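Local coordinates for L-2,4-diaminobutyric acid acetyltransferase (Geobacillus sp., PDB 6SLL), which catalyses the transfer of an acetyl group from acetyl coenzyme A to L-2,4-diaminobutyrate in the biosynthesis of the chemical chaperone ectoine, at residues R22-A26 / G54-D59; I146-V152 / P169-P175. Where two conformers were deposited one is given. Numbering follows the deposited sequence.

From the N terminus, strand 20-22 forms one outer edge of the mixed sheet and runs into the loop holding 22-26. The chain then passes through helices 29-39 and 47-56, and 54-59 returns to that loop, so interaction 1 closes a largely helical excursion of 27 residues just before strand 62-66 pairs with strand 20-22. The central strands and helices 102-112 and 131-144 follow. Interaction 2 then closes a second excursion, of 16 residues without helix, by pairing strands 148-154 and 168-173 at the other outer edge. The two closures are in series, neither nested nor crossed: their centres lie 26 Å apart, on opposite sides of the chain's centre, with nearest atoms about 16 Å apart.

Interaction 1: R22-A26 / G54-D59; sequences RRPEA and GDYFND
Asn58 makes the one direct hydrogen bond between loop 22-26 and segment 54-59: with chi1 in the p well and chi2 near -15°, its ND2 donates to Pro24 O at 2.8 Å and 161°. Water 1 adds a bridge, accepting from Asn58 ND2 at 3.0 Å and donating to Glu25 OE1 at 2.4 Å; the m, m rotamer of Glu25 curls its carboxylate back although CA-CB points away. The loop is extended from Arg22 to Glu25, and Glu25 CA lies 4.1 Å from Gly54 CA. There Gly54 is needed for close approach, since a CB would clash with Glu25 O and Ala26 N; Glu25 CA makes a CA-H...O contact with Gly54 O at 3.3 Å. Within the N-terminal part of the GNAT fold, the contact ties the loop after strand 20-22 to the last part of helix 47-56 and the short 3-10 segment that starts at Asn58. Arg23 (p, t, p) lays CB 3.4 Å from Asn58 O, with NE 4.5 Å from Asp59 OD2, beyond a salt bridge; Asp59 OD1 instead pairs with Arg81 of the second subunit. Ala26 CB meets Asp55 CB at 4.0 Å, and Asp55, chi1 t, bonds through OD2 to Tyr154 of that subunit.

Interaction 2: I146-V152 / P169-P175; sequences IPSTVTV and PLFVIGP
Strands 148-152 and 169-173 run antiparallel at 153°, their axes approaching to 4.6 Å; the extended conformation holds through Thr151, and Val152 departs from it. Ser148 faces Ile173 and Val150 faces Phe171 as non-hydrogen-bonded pairs, alternating with the hydrogen-bonded pairs Thr149-Val172 and Thr151-Leu170. Thr149 N to Val172 O is 3.0 Å, and Val172 N to Thr149 O, Thr151 N to Leu170 O and Leu170 N to Thr151 O are each 2.9 Å. Beyond Ile173 the ladder gains Gly174 N to Pro147 O, 2.9 Å.

On the Ser148, Val150, Phe171 and Ile173 face, Val150 (chi1 t) is the main bump. Val150 CG2 sits over the face of the Phe171 ring, 3.6 Å from its centroid and 17° off the normal, a CH-pi contact, while Val150 CG1 rests 3.8 Å from Pro169 CB. Phe171, chi1 m, and Ile173 also touch helix 131-144. This antiparallel pair, joined by a long connection, follows the GNAT arrangement in which the last strand inserts beside strand 121-125, leaving 148-154 outermost in this chain. On the opposite face, Thr149 OG1 lies 3.7 Å from Val172 CB and Thr151 OG1 3.7 Å from Leu170 CB; Leu170 also packs on Tyr56 of the second subunit. Water 2 lies 2.9 Å from Thr151 OG1 and donates to Leu170 O at 3.0 Å.

At the far end, Ile146 CG2 (rotamer m, m) packs directly on the backbone, 3.4 Å from Gly174 CA, and 4.1 Å from Ile173 CG2. At phi/psi 144/179 a CB on Gly174 would jam against Ile173 O, so the backbone itself calls for glycine. A cis peptide follows, and Pro175 O lies 3.5 Å from Ile146 CD1.

Interaction 1: R22-A26 / G54-D59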
ATOM      1  N   ARG B  22      -2.005   5.459  19.200  1.00 12.12           N
ATOM      2  CA  ARG B  22      -2.299   4.024  19.145  1.00 12.22           C
ATOM      3  C   ARG B  22      -2.061   3.545  17.683  1.00 11.18           C
ATOM      4  O   ARG B  22      -2.025   4.313  16.766  1.00 12.29           O
ATOM      5  CB  ARG B  22      -3.755   3.702  19.505  1.00 13.44           C
ATOM      6  CG  ARG B  22      -4.783   4.315  18.587  1.00 13.74           C
ATOM      7  CD  ARG B  22      -6.173   3.992  19.017  1.00 15.99           C
ATOM      8  NE  ARG B  22      -7.195   4.723  18.187  1.00 15.49           N
ATOM      9  CZ  ARG B  22      -7.688   4.293  17.011  1.00 13.96           C
ATOM     10  NH1 ARG B  22      -7.180   3.194  16.454  1.00 14.42           N
ATOM     11  NH2 ARG B  22      -8.568   4.992  16.366  1.00 14.87           N
ATOM     12  N   ARG B  23      -1.977   2.228  17.524  1.00 13.21           N
ATOM     13  CA  ARG B  23      -1.972   1.730  16.166  0.70 12.92           C
ATOM     14  C   ARG B  23      -3.379   1.768  15.563  1.00 12.39           C
ATOM     15  O   ARG B  23      -4.419   1.689  16.292  1.00 13.87           O
ATOM     16  CB  ARG B  23      -1.332   0.321  16.082  0.70 16.59           C
ATOM     17  CG  ARG B  23      -2.299  -0.719  16.538  0.70 21.07           C
ATOM     18  CD  ARG B  23      -1.601  -2.149  16.434  0.70 20.56           C
ATOM     19  NE  ARG B  23      -0.142  -2.237  16.987  0.70 26.49           N
ATOM     20  CZ  ARG B  23       0.418  -2.224  18.216  0.70 45.27           C
ATOM     21  NH1 ARG B  23      -0.315  -2.212  18.917  1.00 54.20           N
ATOM     22  NH2 ARG B  23       1.624  -2.139  18.881  1.00 54.26           N
ATOM     23  N   PRO B  24      -3.454   1.944  14.275  1.00 11.75           N
ATOM     24  CA  PRO B  24      -4.774   1.918  13.628  1.00 11.44           C
ATOM     25  C   PRO B  24      -5.345   0.543  13.543  1.00 10.65           C
ATOM     26  O   PRO B  24      -4.615  -0.451  13.754  1.00 12.26           O
ATOM     27  CB  PRO B  24      -4.470   2.469  12.232  1.00 12.10           C
ATOM     28  CG  PRO B  24      -3.077   2.013  11.949  1.00 12.76           C
ATOM     29  CD  PRO B  24      -2.364   2.143  13.320  1.00 12.47           C
ATOM     30  N   GLU B  25      -6.600   0.465  13.168  1.00 11.13           N
ATOM     31  CA  GLU B  25      -7.307  -0.754  12.860  1.00 11.95           C
ATOM     32  C   GLU B  25      -8.005  -0.549  11.498  1.00 10.96           C
ATOM     33  O   GLU B  25      -8.177   0.592  11.075  1.00 11.28           O
ATOM     34  CB  GLU B  25      -8.283  -1.125  13.965  1.00 14.31           C
ATOM     35  CG  GLU B  25      -7.637  -1.102  15.346  1.00 19.66           C
ATOM     36  CD  GLU B  25      -6.750  -2.294  15.506  1.00 28.61           C
ATOM     37  OE1 GLU B  25      -6.881  -3.318  14.721  1.00 37.68           O
ATOM     38  OE2 GLU B  25      -5.898  -2.273  16.394  1.00 35.94           O
ATOM     39  N   ALA B  26      -8.484  -1.656  10.931  1.00 11.48           N
ATOM     40  CA  ALA B  26      -9.199  -1.537   9.645  1.00 11.30           C
ATOM     41  C   ALA B  26     -10.353  -0.546   9.709  1.00 11.01           C
ATOM     42  O   ALA B  26     -10.593   0.225   8.776  1.00 11.87           O
ATOM     43  CB  ALA B  26      -9.642  -2.886   9.162  1.00 13.95           C
ATOM     44  N   GLY B  54      -4.639  -0.280   8.048  1.00  9.05           N
ATOM     45  CA  GLY B  54      -5.115  -0.567   9.366  1.00  9.54           C
ATOM     46  C   GLY B  54      -5.210  -2.031   9.676  1.00 10.33           C
ATOM     47  O   GLY B  54      -5.228  -2.387  10.848  1.00 13.38           O
ATOM     48  N   ASP B  55      -5.355  -2.872   8.656  1.00 10.12           N
ATOM     49  CA  ASP B  55      -5.459  -4.291   8.856  0.80 10.35           C
ATOM     50  C   ASP B  55      -4.104  -4.955   8.781  1.00 10.25           C
ATOM     51  O   ASP B  55      -3.564  -5.427   9.774  1.00 14.59           O
ATOM     52  CB  ASP B  55      -6.407  -4.842   7.812  0.80 10.31           C
ATOM     53  CG  ASP B  55      -6.732  -6.282   7.951  0.80 12.30           C
ATOM     54  OD1 ASP B  55      -5.978  -7.001   8.657  0.80 12.70           O
ATOM     55  OD2 ASP B  55      -7.842  -6.613   7.385  0.80 13.64           O
ATOM     56  N   TYR B  56      -3.467  -4.950   7.630  1.00  9.15           N
ATOM     57  CA  TYR B  56      -2.231  -5.732   7.370  1.00  8.83           C
ATOM     58  C   TYR B  56      -0.971  -5.029   7.839  1.00  8.30           C
ATOM     59  O   TYR B  56       0.016  -5.732   8.109  1.00  9.23           O
ATOM     60  CB  TYR B  56      -2.177  -6.088   5.899  1.00  8.84           C
ATOM     61  CG  TYR B  56      -3.234  -7.016   5.439  1.00  9.88           C
ATOM     62  CD1 TYR B  56      -3.084  -8.375   5.566  1.00 10.60           C
ATOM     63  CD2 TYR B  56      -4.401  -6.568   4.897  1.00 10.32           C
ATOM     64  CE1 TYR B  56      -4.093  -9.247   5.243  1.00 11.01           C
ATOM     65  CE2 TYR B  56      -5.447  -7.423   4.566  1.00 11.06           C
ATOM     66  CZ  TYR B  56      -5.268  -8.774   4.744  1.00 10.96           C
ATOM     67  OH  TYR B  56      -6.302  -9.647   4.416  1.00 12.01           O
ATOM     68  N   PHE B  57      -0.951  -3.715   7.886  1.00  9.01           N
ATOM     69  CA  PHE B  57       0.249  -2.937   8.123  1.00  8.72           C
ATOM     70  C   PHE B  57       0.261  -2.232   9.465  1.00  8.63           C
ATOM     71  O   PHE B  57       1.107  -1.401   9.755  1.00  9.39           O
ATOM     72  CB  PHE B  57       0.565  -1.970   6.993  1.00  8.46           C
ATOM     73  CG  PHE B  57       0.840  -2.633   5.707  1.00  8.81           C
ATOM     74  CD1 PHE B  57       2.140  -3.102   5.416  1.00 10.09           C
ATOM     75  CD2 PHE B  57      -0.113  -2.857   4.775  1.00 10.37           C
ATOM     76  CE1 PHE B  57       2.416  -3.708   4.221  1.00 11.05           C
ATOM     77  CE2 PHE B  57       0.154  -3.508   3.579  1.00 11.90           C
ATOM     78  CZ  PHE B  57       1.432  -3.925   3.299  1.00 12.13           C
ATOM     79  N   ASN B  58      -0.748  -2.524  10.338  1.00  9.64           N
ATOM     80  CA  ASN B  58      -0.967  -1.589  11.479  0.70 10.20           C
ATOM     81  C   ASN B  58       0.137  -1.660  12.491  1.00  9.96           C
ATOM     82  O   ASN B  58       0.323  -0.719  13.257  1.00 12.04           O
ATOM     83  CB  ASN B  58      -2.299  -1.743  12.120  0.70 11.51           C
ATOM     84  CG  ASN B  58      -2.553  -3.046  12.758  0.70 12.67           C
ATOM     85  OD1 ASN B  58      -1.881  -4.058  12.564  0.70 14.30           O
ATOM     86  ND2 ASN B  58      -3.544  -3.069  13.592  0.70 17.29           N
ATOM     87  N   ASP B  59       0.938  -2.730  12.492  1.00 10.03           N
ATOM     88  CA  ASP B  59       2.085  -2.837  13.426  1.00 10.66           C
ATOM     89  C   ASP B  59       3.130  -1.762  13.186  1.00 10.22           C
ATOM     90  O   ASP B  59       3.924  -1.509  14.089  1.00 11.98           O
ATOM     91  CB  ASP B  59       2.712  -4.233  13.310  1.00 12.14           C
ATOM     92  CG  ASP B  59       1.656  -5.314  13.505  1.00 13.03           C
ATOM     93  OD1 ASP B  59       0.996  -5.668  12.507  1.00 13.21           O
ATOM     94  OD2 ASP B  59       1.433  -5.712  14.618  1.00 15.70           O
TER
HETATM   95  O   HOH W   1      -5.251  -5.140  14.821  1.00 44.29           O

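Interaction 2: I146-V152 / P169-P175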
ATOM      1  N   ILE B 146      22.019  11.465  13.685  1.00 20.09           N
ATOM      2  CA  ILE B 146      22.063  10.474  12.627  0.70 20.78           C
ATOM      3  C   ILE B 146      22.128  11.169  11.260  1.00 19.47           C
ATOM      4  O   ILE B 146      21.414  12.192  11.105  1.00 21.83           O
ATOM      5  CB  ILE B 146      20.750   9.542  12.811  0.70 21.63           C
ATOM      6  CG1 ILE B 146      20.717   8.847  14.187  0.70 20.01           C
ATOM      7  CG2 ILE B 146      20.641   8.694  11.569  0.70 19.29           C
ATOM      8  CD1 ILE B 146      21.883   7.926  14.464  0.70 20.56           C
ATOM      9  N   PRO B 147      22.894  10.602  10.309  1.00 20.79           N
ATOM     10  CA  PRO B 147      22.922  11.195   8.962  1.00 20.86           C
ATOM     11  C   PRO B 147      21.605  11.148   8.185  1.00 17.06           C
ATOM     12  O   PRO B 147      20.818  10.239   8.387  1.00 17.86           O
ATOM     13  CB  PRO B 147      24.031  10.401   8.190  1.00 24.31           C
ATOM     14  CG  PRO B 147      24.735   9.711   9.274  1.00 24.60           C
ATOM     15  CD  PRO B 147      23.845   9.513  10.460  1.00 22.19           C
ATOM     16  N   SER B 148      21.492  12.069   7.257  1.00 19.75           N
ATOM     17  CA  SER B 148      20.444  12.064   6.286  1.00 19.61           C
ATOM     18  C   SER B 148      21.043  12.365   4.920  1.00 21.40           C
ATOM     19  O   SER B 148      22.035  13.127   4.798  1.00 24.57           O
ATOM     20  CB  SER B 148      19.294  13.092   6.529  1.00 25.34           C
ATOM     21  OG  SER B 148      19.830  14.364   6.765  1.00 30.57           O
ATOM     22  N   THR B 149      20.533  11.763   3.846  1.00 18.29           N
ATOM     23  CA  THR B 149      20.927  12.017   2.531  1.00 19.14           C
ATOM     24  C   THR B 149      19.658  12.136   1.633  1.00 18.62           C
ATOM     25  O   THR B 149      18.706  11.423   1.907  1.00 21.49           O
ATOM     26  CB  THR B 149      21.838  10.941   1.992  1.00 25.29           C
ATOM     27  OG1 THR B 149      21.186   9.716   1.813  1.00 34.27           O
ATOM     28  CG2 THR B 149      22.984  10.669   2.778  1.00 28.89           C
ATOM     29  N   VAL B 150      19.777  12.815   0.545  1.00 21.33           N
ATOM     30  CA  VAL B 150      18.635  13.079  -0.376  1.00 19.82           C
ATOM     31  C   VAL B 150      19.076  12.560  -1.749  1.00 21.07           C
ATOM     32  O   VAL B 150      20.163  12.929  -2.234  1.00 28.16           O
ATOM     33  CB  VAL B 150      18.080  14.514  -0.310  1.00 24.59           C
ATOM     34  CG1 VAL B 150      16.885  14.657  -1.188  1.00 27.16           C
ATOM     35  CG2 VAL B 150      17.672  15.033   1.116  1.00 28.12           C
ATOM     36  N   THR B 151      18.351  11.662  -2.416  1.00 19.10           N
ATOM     37  CA  THR B 151      18.555  11.254  -3.827  1.00 21.25           C
ATOM     38  C   THR B 151      17.263  11.550  -4.579  1.00 19.46           C
ATOM     39  O   THR B 151      16.296  12.096  -4.066  1.00 16.59           O
ATOM     40  CB  THR B 151      18.924   9.800  -3.894  1.00 24.05           C
ATOM     41  OG1 THR B 151      17.955   8.970  -3.254  1.00 25.22           O
ATOM     42  CG2 THR B 151      20.309   9.567  -3.361  1.00 34.08           C
ATOM     43  N   VAL B 152      17.340  11.303  -5.924  1.00 19.30           N
ATOM     44  CA  VAL B 152      16.352  11.740  -6.863  1.00 18.33           C
ATOM     45  C   VAL B 152      14.818  11.378  -6.527  1.00 16.00           C
ATOM     46  O   VAL B 152      13.945  12.176  -6.788  1.00 18.73           O
ATOM     47  CB  VAL B 152      16.711  11.435  -8.310  1.00 19.38           C
ATOM     48  CG1 VAL B 152      16.629   9.971  -8.646  1.00 23.95           C
ATOM     49  CG2 VAL B 152      15.872  12.196  -9.236  1.00 23.36           C
ATOM     50  N   PRO B 169      11.653  13.742  -3.985  1.00 11.49           N
ATOM     51  CA  PRO B 169      13.009  13.267  -3.723  1.00 11.36           C
ATOM     52  C   PRO B 169      12.998  12.330  -2.509  1.00 11.57           C
ATOM     53  O   PRO B 169      12.213  12.480  -1.557  1.00 11.55           O
ATOM     54  CB  PRO B 169      13.777  14.515  -3.417  1.00 14.48           C
ATOM     55  CG  PRO B 169      12.742  15.493  -3.149  1.00 18.91           C
ATOM     56  CD  PRO B 169      11.522  15.181  -3.803  1.00 13.24           C
ATOM     57  N   LEU B 170      13.913  11.370  -2.538  1.00 11.04           N
ATOM     58  CA  LEU B 170      14.041  10.341  -1.482  1.00 11.87           C
ATOM     59  C   LEU B 170      15.001  10.735  -0.405  1.00 11.35           C
ATOM     60  O   LEU B 170      16.177  10.998  -0.672  1.00 14.73           O
ATOM     61  CB  LEU B 170      14.482   8.997  -2.124  1.00 12.82           C
ATOM     62  CG  LEU B 170      14.574   7.839  -1.216  1.00 14.34           C
ATOM     63  CD1 LEU B 170      13.201   7.397  -0.702  1.00 16.28           C
ATOM     64  CD2 LEU B 170      15.315   6.688  -1.895  1.00 18.30           C
ATOM     65  N   PHE B 171      14.502  10.797   0.824  1.00 11.48           N
ATOM     66  CA  PHE B 171      15.319  11.026   2.001  1.00 12.31           C
ATOM     67  C   PHE B 171      15.616   9.694   2.552  1.00 13.69           C
ATOM     68  O   PHE B 171      14.754   8.837   2.776  1.00 15.21           O
ATOM     69  CB  PHE B 171      14.519  11.871   3.026  1.00 15.82           C
ATOM     70  CG  PHE B 171      14.393  13.340   2.676  1.00 17.27           C
ATOM     71  CD1 PHE B 171      13.702  13.752   1.532  1.00 16.74           C
ATOM     72  CD2 PHE B 171      14.993  14.280   3.453  1.00 27.88           C
ATOM     73  CE1 PHE B 171      13.600  15.085   1.160  1.00 20.91           C
ATOM     74  CE2 PHE B 171      14.825  15.641   3.101  1.00 32.78           C
ATOM     75  CZ  PHE B 171      14.298  15.999   1.863  1.00 30.07           C
ATOM     76  N   VAL B 172      16.874   9.457   2.889  1.00 14.20           N
ATOM     77  CA  VAL B 172      17.389   8.238   3.551  1.00 15.23           C
ATOM     78  C   VAL B 172      17.997   8.680   4.885  1.00 15.52           C
ATOM     79  O   VAL B 172      19.035   9.421   4.859  1.00 16.98           O
ATOM     80  CB  VAL B 172      18.401   7.447   2.727  1.00 17.52           C
ATOM     81  CG1 VAL B 172      18.890   6.197   3.480  1.00 21.89           C
ATOM     82  CG2 VAL B 172      17.768   7.042   1.402  1.00 19.98           C
ATOM     83  N   ILE B 173      17.439   8.257   5.989  1.00 13.85           N
ATOM     84  CA  ILE B 173      17.902   8.662   7.314  1.00 13.22           C
ATOM     85  C   ILE B 173      18.462   7.468   8.023  1.00 12.62           C
ATOM     86  O   ILE B 173      17.824   6.429   8.121  1.00 12.27           O
ATOM     87  CB  ILE B 173      16.784   9.230   8.120  1.00 16.11           C
ATOM     88  CG1 ILE B 173      16.167  10.510   7.448  1.00 24.34           C
ATOM     89  CG2 ILE B 173      17.204   9.573   9.541  1.00 17.37           C
ATOM     90  CD1 ILE B 173      14.825  10.867   7.950  1.00 28.82           C
ATOM     91  N   GLY B 174      19.703   7.558   8.438  1.00 13.90           N
ATOM     92  CA  GLY B 174      20.408   6.462   9.040  1.00 13.80           C
ATOM     93  C   GLY B 174      21.835   6.435   8.672  1.00 13.53           C
ATOM     94  O   GLY B 174      22.314   7.244   7.899  1.00 16.18           O
ATOM     95  N   PRO B 175      22.595   5.419   9.225  1.00 14.52           N
ATOM     96  CA  PRO B 175      22.072   4.292  10.012  1.00 13.64           C
ATOM     97  C   PRO B 175      21.823   4.660  11.434  1.00 13.27           C
ATOM     98  O   PRO B 175      22.502   5.425  12.080  1.00 16.58           O
ATOM     99  CB  PRO B 175      23.197   3.299   9.966  1.00 15.92           C
ATOM    100  CG  PRO B 175      24.460   4.154   9.763  1.00 16.51           C
ATOM    101  CD  PRO B 175      24.024   5.269   8.907  1.00 15.82           C
TER
HETATM  102  O   HOH W   2      18.678   9.281  -0.492  1.00 30.30           O